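Local atomic coordinates of FdhC (Acinetobacter nosocomialis, PDB entry 5KTC), a protein that transfers a 3-hydroxybutanoyl group from coenzyme A to the amino group of a dTDP-linked amino sugar, as a sugar N-acyltransferase of the GNAT superfamily. Residues 107-112 with 140-145; 148-153 with 158-163. All coordinates share one frame; numbering follows the deposited sequence.

Contact 1 of 2, residues 107-112 with 140-145. With COA (coenzyme A), chain D.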
ATOM      1  N   ALA A 107      -5.841  -9.964   0.121  1.00 14.63           N
ATOM      2  CA  ALA A 107      -5.533  -8.641  -0.470  1.00 13.94           C
ATOM      3  C   ALA A 107      -4.444  -7.865   0.274  1.00 13.64           C
ATOM      4  O   ALA A 107      -3.664  -7.108  -0.336  1.00 11.92           O
ATOM      5  CB  ALA A 107      -6.798  -7.796  -0.498  1.00 13.14           C
ATOM      6  N   ALA A 108      -4.460  -7.983   1.601  1.00 13.39           N
ATOM      7  CA  ALA A 108      -3.483  -7.229   2.439  1.00 13.86           C
ATOM      8  C   ALA A 108      -2.061  -7.654   2.076  1.00 13.57           C
ATOM      9  O   ALA A 108      -1.174  -6.825   1.829  1.00 13.71           O
ATOM     10  CB  ALA A 108      -3.777  -7.401   3.934  1.00 13.08           C
ATOM     11  N   VAL A 109      -1.853  -8.961   1.980  1.00 13.89           N
ATOM     12  CA  VAL A 109      -0.532  -9.493   1.584  1.00 13.76           C
ATOM     13  C   VAL A 109      -0.180  -9.073   0.166  1.00 12.41           C
ATOM     14  O   VAL A 109       0.957  -8.626  -0.112  1.00 12.90           O
ATOM     15  CB  VAL A 109      -0.450 -11.042   1.711  1.00 14.58           C
ATOM     16  CG1 VAL A 109       0.905 -11.537   1.320  1.00 15.71           C
ATOM     17  CG2 VAL A 109      -0.810 -11.493   3.096  1.00 14.50           C
ATOM     18  N   GLU A 110      -1.115  -9.231  -0.757  1.00 12.88           N
ATOM     19  CA  GLU A 110      -0.786  -8.941  -2.150  1.00 13.04           C
ATOM     20  C   GLU A 110      -0.431  -7.440  -2.378  1.00 12.21           C
ATOM     21  O   GLU A 110       0.515  -7.078  -3.083  1.00 11.10           O
ATOM     22  CB  GLU A 110      -2.002  -9.281  -3.043  1.00 14.16           C
ATOM     23  CG  GLU A 110      -2.324 -10.785  -3.089  1.00 16.60           C
ATOM     24  CD  GLU A 110      -3.455 -11.162  -4.019  1.00 18.46           C
ATOM     25  OE1 GLU A 110      -3.906 -10.373  -4.861  1.00 20.94           O
ATOM     26  OE2 GLU A 110      -3.840 -12.321  -3.947  1.00 19.11           O
ATOM     27  N   SER A 111      -1.265  -6.605  -1.780  1.00 11.97           N
ATOM     28  CA  SER A 111      -1.111  -5.121  -1.941  1.00 11.51           C
ATOM     29  C   SER A 111       0.182  -4.640  -1.298  1.00 10.73           C
ATOM     30  O   SER A 111       0.927  -3.856  -1.918  1.00 11.82           O
ATOM     31  CB  SER A 111      -2.343  -4.380  -1.433  1.00 10.90           C
ATOM     32  OG  SER A 111      -2.617  -4.577  -0.081  1.00 10.87           O
ATOM     33  N   ALA A 112       0.535  -5.177  -0.120  1.00 11.00           N
ATOM     34  CA  ALA A 112       1.809  -4.816   0.481  1.00 11.43           C
ATOM     35  C   ALA A 112       3.012  -5.197  -0.458  1.00 11.90           C
ATOM     36  O   ALA A 112       3.942  -4.389  -0.723  1.00 10.42           O
ATOM     37  CB  ALA A 112       1.967  -5.445   1.900  1.00 12.03           C
ATOM     38  N   HIS A 140       0.665  -4.032  13.277  1.00 17.78           N
ATOM     39  CA  HIS A 140       2.017  -4.263  13.787  1.00 16.73           C
ATOM     40  C   HIS A 140       2.432  -5.671  13.459  1.00 19.52           C
ATOM     41  O   HIS A 140       3.508  -5.912  12.900  1.00 17.53           O
ATOM     42  CB  HIS A 140       2.122  -3.974  15.296  1.00 17.89           C
ATOM     43  CG  HIS A 140       1.785  -2.554  15.655  1.00 15.00           C
ATOM     44  ND1 HIS A 140       2.626  -1.510  15.364  1.00 17.48           N
ATOM     45  CD2 HIS A 140       0.713  -2.005  16.248  1.00 16.12           C
ATOM     46  CE1 HIS A 140       2.097  -0.369  15.776  1.00 16.85           C
ATOM     47  NE2 HIS A 140       0.908  -0.638  16.273  1.00 15.32           N
ATOM     48  N   SER A 141       1.561  -6.617  13.774  1.00 21.28           N
ATOM     49  CA  SER A 141       1.889  -8.004  13.649  1.00 21.77           C
ATOM     50  C   SER A 141       2.139  -8.398  12.170  1.00 20.17           C
ATOM     51  O   SER A 141       3.091  -9.135  11.820  1.00 17.91           O
ATOM     52  CB  SER A 141       0.770  -8.806  14.333  1.00 26.22           C
ATOM     53  OG  SER A 141       0.979 -10.154  14.094  1.00 33.38           O
ATOM     54  N   PHE A 142       1.320  -7.835  11.287  1.00 18.99           N
ATOM     55  CA  PHE A 142       1.503  -8.012   9.871  1.00 17.53           C
ATOM     56  C   PHE A 142       2.876  -7.596   9.386  1.00 16.20           C
ATOM     57  O   PHE A 142       3.522  -8.325   8.677  1.00 14.53           O
ATOM     58  CB  PHE A 142       0.449  -7.165   9.083  1.00 17.70           C
ATOM     59  CG  PHE A 142       0.558  -7.286   7.596  1.00 17.68           C
ATOM     60  CD1 PHE A 142       1.436  -6.491   6.858  1.00 18.71           C
ATOM     61  CD2 PHE A 142      -0.248  -8.207   6.903  1.00 17.68           C
ATOM     62  CE1 PHE A 142       1.523  -6.630   5.475  1.00 18.26           C
ATOM     63  CE2 PHE A 142      -0.158  -8.340   5.541  1.00 17.78           C
ATOM     64  CZ  PHE A 142       0.728  -7.555   4.813  1.00 18.07           C
ATOM     65  N   HIS A 143       3.218  -6.351   9.658  1.00 16.80           N
ATOM     66  CA  HIS A 143       4.512  -5.786   9.229  1.00 16.41           C
ATOM     67  C   HIS A 143       5.721  -6.517   9.833  1.00 16.74           C
ATOM     68  O   HIS A 143       6.669  -6.852   9.101  1.00 15.64           O
ATOM     69  CB  HIS A 143       4.617  -4.282   9.526  1.00 14.64           C
ATOM     70  CG  HIS A 143       3.662  -3.448   8.724  1.00 13.85           C
ATOM     71  ND1 HIS A 143       3.653  -3.457   7.352  1.00 14.19           N
ATOM     72  CD2 HIS A 143       2.680  -2.602   9.101  1.00 14.42           C
ATOM     73  CE1 HIS A 143       2.732  -2.615   6.916  1.00 14.27           C
ATOM     74  NE2 HIS A 143       2.122  -2.084   7.960  1.00 14.04           N
ATOM     75  N   LEU A 144       5.646  -6.854  11.113  1.00 18.56           N
ATOM     76  CA  LEU A 144       6.751  -7.659  11.738  1.00 18.35           C
ATOM     77  C   LEU A 144       6.871  -8.994  11.072  1.00 17.50           C
ATOM     78  O   LEU A 144       7.953  -9.419  10.726  1.00 17.81           O
ATOM     79  CB  LEU A 144       6.564  -7.844  13.247  1.00 18.22           C
ATOM     80  CG  LEU A 144       6.698  -6.537  14.010  1.00 17.35           C
ATOM     81  CD1 LEU A 144       6.025  -6.435  15.403  1.00 18.24           C
ATOM     82  CD2 LEU A 144       8.151  -6.104  14.069  1.00 18.61           C
ATOM     83  N   LYS A 145       5.763  -9.647  10.828  1.00 19.52           N
ATOM     84  CA  LYS A 145       5.797 -10.911  10.137  1.00 19.83           C
ATOM     85  C   LYS A 145       6.459 -10.820   8.764  1.00 18.67           C
ATOM     86  O   LYS A 145       7.252 -11.675   8.380  1.00 18.32           O
ATOM     87  CB  LYS A 145       4.398 -11.515   9.988  1.00 23.25           C
ATOM     88  CG  LYS A 145       4.350 -12.955   9.408  1.00 26.83           C
ATOM     89  CD  LYS A 145       2.954 -13.573   9.635  1.00 32.27           C
ATOM     90  CE  LYS A 145       2.738 -14.945   8.976  1.00 38.35           C
ATOM     91  NZ  LYS A 145       3.795 -15.940   9.345  1.00 44.22           N
TER
HETATM   92  N1A COA D 203       1.956 -14.576   5.333  1.00 21.36           N
HETATM   93  C2A COA D 203       0.841 -15.302   5.083  1.00 22.56           C
HETATM   94  N3A COA D 203      -0.385 -14.870   5.384  1.00 21.05           N
HETATM   95  C4A COA D 203      -0.523 -13.643   5.863  1.00 22.19           C
HETATM   96  C5A COA D 203       0.654 -12.776   6.119  1.00 22.86           C
HETATM   97  C6A COA D 203       1.952 -13.330   5.822  1.00 21.38           C
HETATM   98  N6A COA D 203       3.069 -12.638   6.028  1.00 21.30           N
HETATM   99  N7A COA D 203       0.202 -11.624   6.595  1.00 24.35           N
HETATM  100  C8A COA D 203      -1.142 -11.727   6.663  1.00 23.51           C
HETATM  101  N9A COA D 203      -1.567 -12.945   6.232  1.00 24.23           N
HETATM  102  C1B COA D 203      -2.965 -13.419   6.130  1.00 25.02           C
HETATM  103  C2B COA D 203      -3.731 -13.031   7.401  1.00 28.72           C
HETATM  104  O2B COA D 203      -3.592 -13.993   8.460  1.00 32.21           O
HETATM  105  C3B COA D 203      -5.121 -12.869   6.889  1.00 28.81           C
HETATM  106  O3B COA D 203      -5.668 -14.180   6.718  1.00 37.87           O
HETATM  107  P3B COA D 203      -6.801 -14.721   7.722  1.00 42.64           P
HETATM  108  O7A COA D 203      -8.076 -14.425   6.921  1.00 41.70           O
HETATM  109  O8A COA D 203      -6.313 -16.141   7.667  1.00 44.57           O
HETATM  110  O9A COA D 203      -6.664 -13.966   9.020  1.00 35.90           O
HETATM  111  C4B COA D 203      -4.915 -12.265   5.517  1.00 26.12           C
HETATM  112  O4B COA D 203      -3.634 -12.733   5.062  1.00 24.32           O
HETATM  113  C5B COA D 203      -5.083 -10.760   5.492  1.00 24.45           C
HETATM  114  O5B COA D 203      -4.183 -10.155   6.394  1.00 22.22           O
HETATM  115  P1A COA D 203      -4.736  -9.261   7.575  1.00 23.98           P
HETATM  116  O1A COA D 203      -3.579  -8.956   8.501  1.00 22.72           O
HETATM  117  O2A COA D 203      -6.085  -9.674   8.098  1.00 24.42           O
HETATM  118  O3A COA D 203      -4.993  -7.799   6.930  1.00 20.50           O
HETATM  119  P2A COA D 203      -6.293  -6.998   6.627  1.00 19.95           P
HETATM  120  O4A COA D 203      -7.193  -7.655   5.614  1.00 20.90           O
HETATM  121  O5A COA D 203      -6.978  -6.534   7.899  1.00 20.17           O
HETATM  122  O6A COA D 203      -5.719  -5.704   5.889  1.00 19.33           O
HETATM  123  CBP COA D 203      -5.438  -3.358   6.486  1.00 16.58           C
HETATM  124  CCP COA D 203      -4.923  -4.799   6.646  1.00 17.50           C
HETATM  125  CDP COA D 203      -4.572  -2.486   7.359  1.00 16.17           C
HETATM  126  CEP COA D 203      -5.327  -2.908   5.032  1.00 15.68           C
HETATM  127  CAP COA D 203      -6.920  -3.303   6.930  1.00 15.82           C
HETATM  128  OAP COA D 203      -6.983  -4.018   8.208  1.00 16.17           O
HETATM  129  C9P COA D 203      -7.479  -1.941   7.015  1.00 16.07           C
HETATM  130  O9P COA D 203      -7.931  -1.267   6.064  1.00 14.99           O
HETATM  131  N8P COA D 203      -7.456  -1.430   8.263  1.00 15.66           N
HETATM  132  C7P COA D 203      -7.937  -0.124   8.513  1.00 15.75           C
HETATM  133  C6P COA D 203      -7.098   1.011   7.981  1.00 16.21           C
HETATM  134  C5P COA D 203      -5.750   1.002   8.654  1.00 17.03           C
HETATM  135  O5P COA D 203      -5.697   0.948   9.896  1.00 19.49           O
HETATM  136  N4P COA D 203      -4.696   1.017   7.864  1.00 17.54           N
HETATM  137  C3P COA D 203      -3.332   0.874   8.384  1.00 17.96           C
HETATM  138  C2P COA D 203      -2.812   2.171   9.034  1.00 17.47           C
HETATM  139  S1P COA D 203      -1.232   1.812   9.888  1.00 18.16           S
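A108 meets F142 through its carbonyl O, which lies 3.6 Å from ring atom CZ, and its CB packs near CE2. This is where two helices of the GNAT fold, 107-122 and 137-146, converge on bound coenzyme A. Their short segments stay 12.0 Å apart at the axes, and one phenylalanine ring spans the distance. F142 has CG anti to its backbone N (chi1 -180°), which carries the ring toward helix 107-122. A108 also borders the cofactor: its CB sits 3.2 Å from COA O6A, in the pyrophosphate region. At V109 the backbone CA faces the edge of the F142 ring, while methyl CG2 packs on CE2. The same methyl reaches the adenine, 3.5 Å from COA C4A. S111 turns its OG back to A107 O, which thus accepts two bonds, from S111 N and S111 OG, on opposite faces of its plane. W97 NE1 also pairs with S111 OG, and W97 meets F142 edge-to-face. A112 ends the segment with CB at the F142 edge, 3.8 Å from CE1. On the cofactor side, F142 CD2 lies 3.5 Å from adenine N7A, and K145 CG lies 3.6 Å from COA N6A.

Contact 2 of 2, residues 148-153 with 158-163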
ATOM      1  N   ALA A 148       9.487  -6.119   8.509  1.00 16.88           N
ATOM      2  CA  ALA A 148       9.726  -4.727   8.875  1.00 16.13           C
ATOM      3  C   ALA A 148      10.511  -4.676  10.194  1.00 16.46           C
ATOM      4  O   ALA A 148      10.386  -5.548  11.022  1.00 16.55           O
ATOM      5  CB  ALA A 148       8.432  -3.965   9.043  1.00 16.10           C
ATOM      6  N   GLN A 149      11.378  -3.707  10.311  1.00 18.63           N
ATOM      7  CA  GLN A 149      12.127  -3.547  11.529  1.00 20.57           C
ATOM      8  C   GLN A 149      11.541  -2.341  12.279  1.00 21.61           C
ATOM      9  O   GLN A 149      11.481  -1.202  11.828  1.00 18.78           O
ATOM     10  CB  GLN A 149      13.624  -3.447  11.242  1.00 21.41           C
ATOM     11  CG  GLN A 149      14.520  -3.650  12.479  1.00 27.81           C
ATOM     12  CD  GLN A 149      15.954  -3.039  12.367  1.00 30.23           C
ATOM     13  OE1 GLN A 149      16.619  -2.770  13.406  1.00 30.93           O
ATOM     14  NE2 GLN A 149      16.420  -2.784  11.129  1.00 29.17           N
ATOM     15  N   LYS A 150      11.115  -2.657  13.485  1.00 31.91           N
ATOM     16  CA  LYS A 150      10.671  -1.717  14.463  1.00 35.83           C
ATOM     17  C   LYS A 150      11.905  -0.921  14.796  1.00 36.41           C
ATOM     18  O   LYS A 150      12.839  -1.479  15.385  1.00 40.07           O
ATOM     19  CB  LYS A 150      10.137  -2.594  15.642  1.00 45.52           C
ATOM     20  CG  LYS A 150       9.380  -1.896  16.755  1.00 52.41           C
ATOM     21  CD  LYS A 150       8.391  -2.826  17.500  1.00 54.18           C
ATOM     22  CE  LYS A 150       7.847  -2.051  18.725  1.00 62.56           C
ATOM     23  NZ  LYS A 150       6.929  -2.694  19.726  1.00 60.89           N
ATOM     24  N   ILE A 151      12.002   0.301  14.279  1.00 32.26           N
ATOM     25  CA  ILE A 151      13.053   1.207  14.657  1.00 34.52           C
ATOM     26  C   ILE A 151      12.738   1.736  16.079  1.00 34.94           C
ATOM     27  O   ILE A 151      13.580   1.625  16.988  1.00 30.76           O
ATOM     28  CB  ILE A 151      13.081   2.553  13.916  1.00 34.47           C
ATOM     29  CG1 ILE A 151      13.595   2.528  12.519  1.00 37.95           C
ATOM     30  CG2 ILE A 151      13.986   3.565  14.634  1.00 39.46           C
ATOM     31  CD1 ILE A 151      13.007   3.770  11.798  1.00 41.33           C
ATOM     32  N   SER A 152      11.552   2.369  16.226  1.00 28.44           N
ATOM     33  CA  SER A 152      11.292   3.388  17.313  1.00 27.94           C
ATOM     34  C   SER A 152       9.834   3.832  17.420  1.00 28.97           C
ATOM     35  O   SER A 152       8.989   3.073  17.003  1.00 25.48           O
ATOM     36  CB  SER A 152      12.045   4.686  17.072  1.00 23.10           C
ATOM     37  OG  SER A 152      11.335   5.454  16.160  1.00 17.47           O
ATOM     38  N   GLU A 153       9.569   5.082  17.887  1.00 30.97           N
ATOM     39  CA  GLU A 153       8.220   5.452  18.421  1.00 29.54           C
ATOM     40  C   GLU A 153       8.005   6.886  18.962  1.00 32.06           C
ATOM     41  O   GLU A 153       8.922   7.724  19.014  1.00 35.93           O
ATOM     42  CB  GLU A 153       7.827   4.483  19.483  1.00 28.37           C
ATOM     43  CG  GLU A 153       8.334   4.895  20.835  1.00 33.12           C
ATOM     44  CD  GLU A 153       8.394   3.716  21.676  1.00 26.94           C
ATOM     45  OE1 GLU A 153       7.371   3.254  22.196  1.00 37.83           O
ATOM     46  OE2 GLU A 153       9.494   3.202  21.697  1.00 30.57           O
ATOM     47  N   ILE A 158       4.336   3.500  16.310  1.00 20.53           N
ATOM     48  CA  ILE A 158       5.557   2.798  16.117  1.00 20.44           C
ATOM     49  C   ILE A 158       6.020   3.066  14.684  1.00 21.41           C
ATOM     50  O   ILE A 158       5.210   3.096  13.749  1.00 15.71           O
ATOM     51  CB  ILE A 158       5.435   1.355  16.470  1.00 21.94           C
ATOM     52  CG1 ILE A 158       5.104   1.246  17.968  1.00 23.01           C
ATOM     53  CG2 ILE A 158       6.766   0.605  16.163  1.00 21.77           C
ATOM     54  CD1 ILE A 158       4.602  -0.122  18.332  1.00 24.76           C
ATOM     55  N   TYR A 159       7.338   3.352  14.549  1.00 19.86           N
ATOM     56  CA  TYR A 159       7.966   3.731  13.279  1.00 19.52           C
ATOM     57  C   TYR A 159       8.775   2.545  12.792  1.00 18.61           C
ATOM     58  O   TYR A 159       9.509   1.895  13.583  1.00 17.88           O
ATOM     59  CB  TYR A 159       8.882   4.930  13.477  1.00 22.28           C
ATOM     60  CG  TYR A 159       8.100   6.102  13.825  1.00 21.25           C
ATOM     61  CD1 TYR A 159       7.488   6.835  12.842  1.00 19.21           C
ATOM     62  CD2 TYR A 159       7.843   6.422  15.169  1.00 19.70           C
ATOM     63  CE1 TYR A 159       6.661   7.860  13.135  1.00 19.35           C
ATOM     64  CE2 TYR A 159       7.034   7.481  15.482  1.00 19.63           C
ATOM     65  CZ  TYR A 159       6.453   8.199  14.498  1.00 19.19           C
ATOM     66  OH  TYR A 159       5.594   9.264  14.713  1.00 18.46           O
ATOM     67  N   TYR A 160       8.623   2.231  11.504  1.00 16.30           N
ATOM     68  CA  TYR A 160       9.267   1.072  10.929  1.00 14.68           C
ATOM     69  C   TYR A 160      10.074   1.459   9.717  1.00 13.48           C
ATOM     70  O   TYR A 160       9.768   2.439   9.055  1.00 12.67           O
ATOM     71  CB  TYR A 160       8.204   0.045  10.470  1.00 16.42           C
ATOM     72  CG  TYR A 160       7.409  -0.571  11.582  1.00 16.03           C
ATOM     73  CD1 TYR A 160       6.220  -0.004  12.026  1.00 15.52           C
ATOM     74  CD2 TYR A 160       7.838  -1.746  12.173  1.00 17.87           C
ATOM     75  CE1 TYR A 160       5.528  -0.575  13.093  1.00 15.24           C
ATOM     76  CE2 TYR A 160       7.115  -2.343  13.180  1.00 17.47           C
ATOM     77  CZ  TYR A 160       5.961  -1.741  13.632  1.00 17.25           C
ATOM     78  OH  TYR A 160       5.299  -2.363  14.652  1.00 18.56           O
ATOM     79  N   ILE A 161      11.020   0.594   9.383  1.00 14.77           N
ATOM     80  CA  ILE A 161      11.610   0.588   8.060  1.00 16.01           C
ATOM     81  C   ILE A 161      11.581  -0.840   7.471  1.00 15.66           C
ATOM     82  O   ILE A 161      11.570  -1.852   8.172  1.00 14.63           O
ATOM     83  CB  ILE A 161      13.043   1.148   7.925  1.00 18.72           C
ATOM     84  CG1 ILE A 161      14.057   0.178   8.388  1.00 20.01           C
ATOM     85  CG2 ILE A 161      13.219   2.486   8.636  1.00 19.27           C
ATOM     86  CD1 ILE A 161      13.910  -0.216   9.799  1.00 21.76           C
ATOM     87  N   PHE A 162      11.598  -0.891   6.150  1.00 15.46           N
ATOM     88  CA  PHE A 162      11.537  -2.191   5.437  1.00 14.53           C
ATOM     89  C   PHE A 162      12.649  -2.129   4.372  1.00 14.52           C
ATOM     90  O   PHE A 162      12.673  -1.239   3.561  1.00 12.56           O
ATOM     91  CB  PHE A 162      10.124  -2.439   4.887  1.00 15.00           C
ATOM     92  CG  PHE A 162       9.936  -3.828   4.355  1.00 15.58           C
ATOM     93  CD1 PHE A 162      10.374  -4.165   3.098  1.00 14.36           C
ATOM     94  CD2 PHE A 162       9.359  -4.811   5.146  1.00 17.07           C
ATOM     95  CE1 PHE A 162      10.302  -5.460   2.634  1.00 16.04           C
ATOM     96  CE2 PHE A 162       9.286  -6.107   4.673  1.00 16.73           C
ATOM     97  CZ  PHE A 162       9.740  -6.420   3.414  1.00 15.89           C
ATOM     98  N   PRO A 163      13.669  -2.963   4.494  1.00 14.30           N
ATOM     99  CA  PRO A 163      14.810  -2.815   3.588  1.00 16.18           C
ATOM    100  C   PRO A 163      14.576  -3.550   2.265  1.00 16.14           C
ATOM    101  O   PRO A 163      13.881  -4.576   2.258  1.00 14.15           O
ATOM    102  CB  PRO A 163      15.951  -3.510   4.360  1.00 16.27           C
ATOM    103  CG  PRO A 163      15.268  -4.539   5.111  1.00 16.09           C
ATOM    104  CD  PRO A 163      13.925  -3.943   5.532  1.00 16.72           C
TER
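Q149 and I161 exchange two backbone hydrogen bonds. Q149 N donates to I161 O at 2.8 Å and nearly straight, with an N-H...O angle of 173°; I161 N returns a bond to Q149 O. Further along, Y159 N donates to S152 O at 3.0 Å. Y159 O takes I151 N at 3.0 Å in a bent bond (137°) and, weakly, S152 N. CA-H...O contacts add to the ladder, among them Y160 CA to Q149 O at 3.3 Å. The two strands form an antiparallel beta hairpin at the edge of the GNAT sheet, with 149-153 outermost and 157-163 paired on its other side to 127-133. I151 and S152 both face Y159, which makes a classic beta bulge and shifts the register by one.

Apolar contacts fall on both faces. On the face of Q149, S152, Y159 and I161, the I161 side chain runs beside Q149, its CD1 3.6 Å from Q149 CB. The I161 torsion (chi1 78°) sets CG1 between the backbone N and the carbonyl carbon, which brings CD1 over to Q149. I151 meets I161 at about a right angle, and the pair I151 CD1 to I161 CG2 is tight at 3.4 Å. On the face of K150, E153, I158 and Y160, the extended K150 chain crosses I158, with CG 3.7 Å from I158 CG2. A148 CB packs obliquely on the Y160 ring and near F162.

Among the aromatic rings, Y159 turns an edge to E153 CA. Its hydroxyl bonds to D154 and N157, between the two segments. The F162 ring stacks with Y116 and has A148 N near its CD2. Of the charged groups, E153 OE1 forms a salt bridge with K134.

The two contacts follow in series along the chain, contact 1 closing before contact 2 opens, with their centres about 14 Å apart. Strand 149-153 of contact 2 follows helix 137-146 of contact 1 after a two-residue link. H143 O probably accepts a hydrogen bond from A148 N at this join. The helix also lies against the second hairpin strand: H140 ND1 and Y160 OH form a probable hydrogen bond of 2.9 Å, and L144 CD2 packs on Y160 CE2. Contact 1 is buried against coenzyme A, whereas contact 2 is partly exposed at the sheet edge. The hairpin thus backs the helix whose F142 and K145 touch the cofactor and whose H143 bonds to the sugar product.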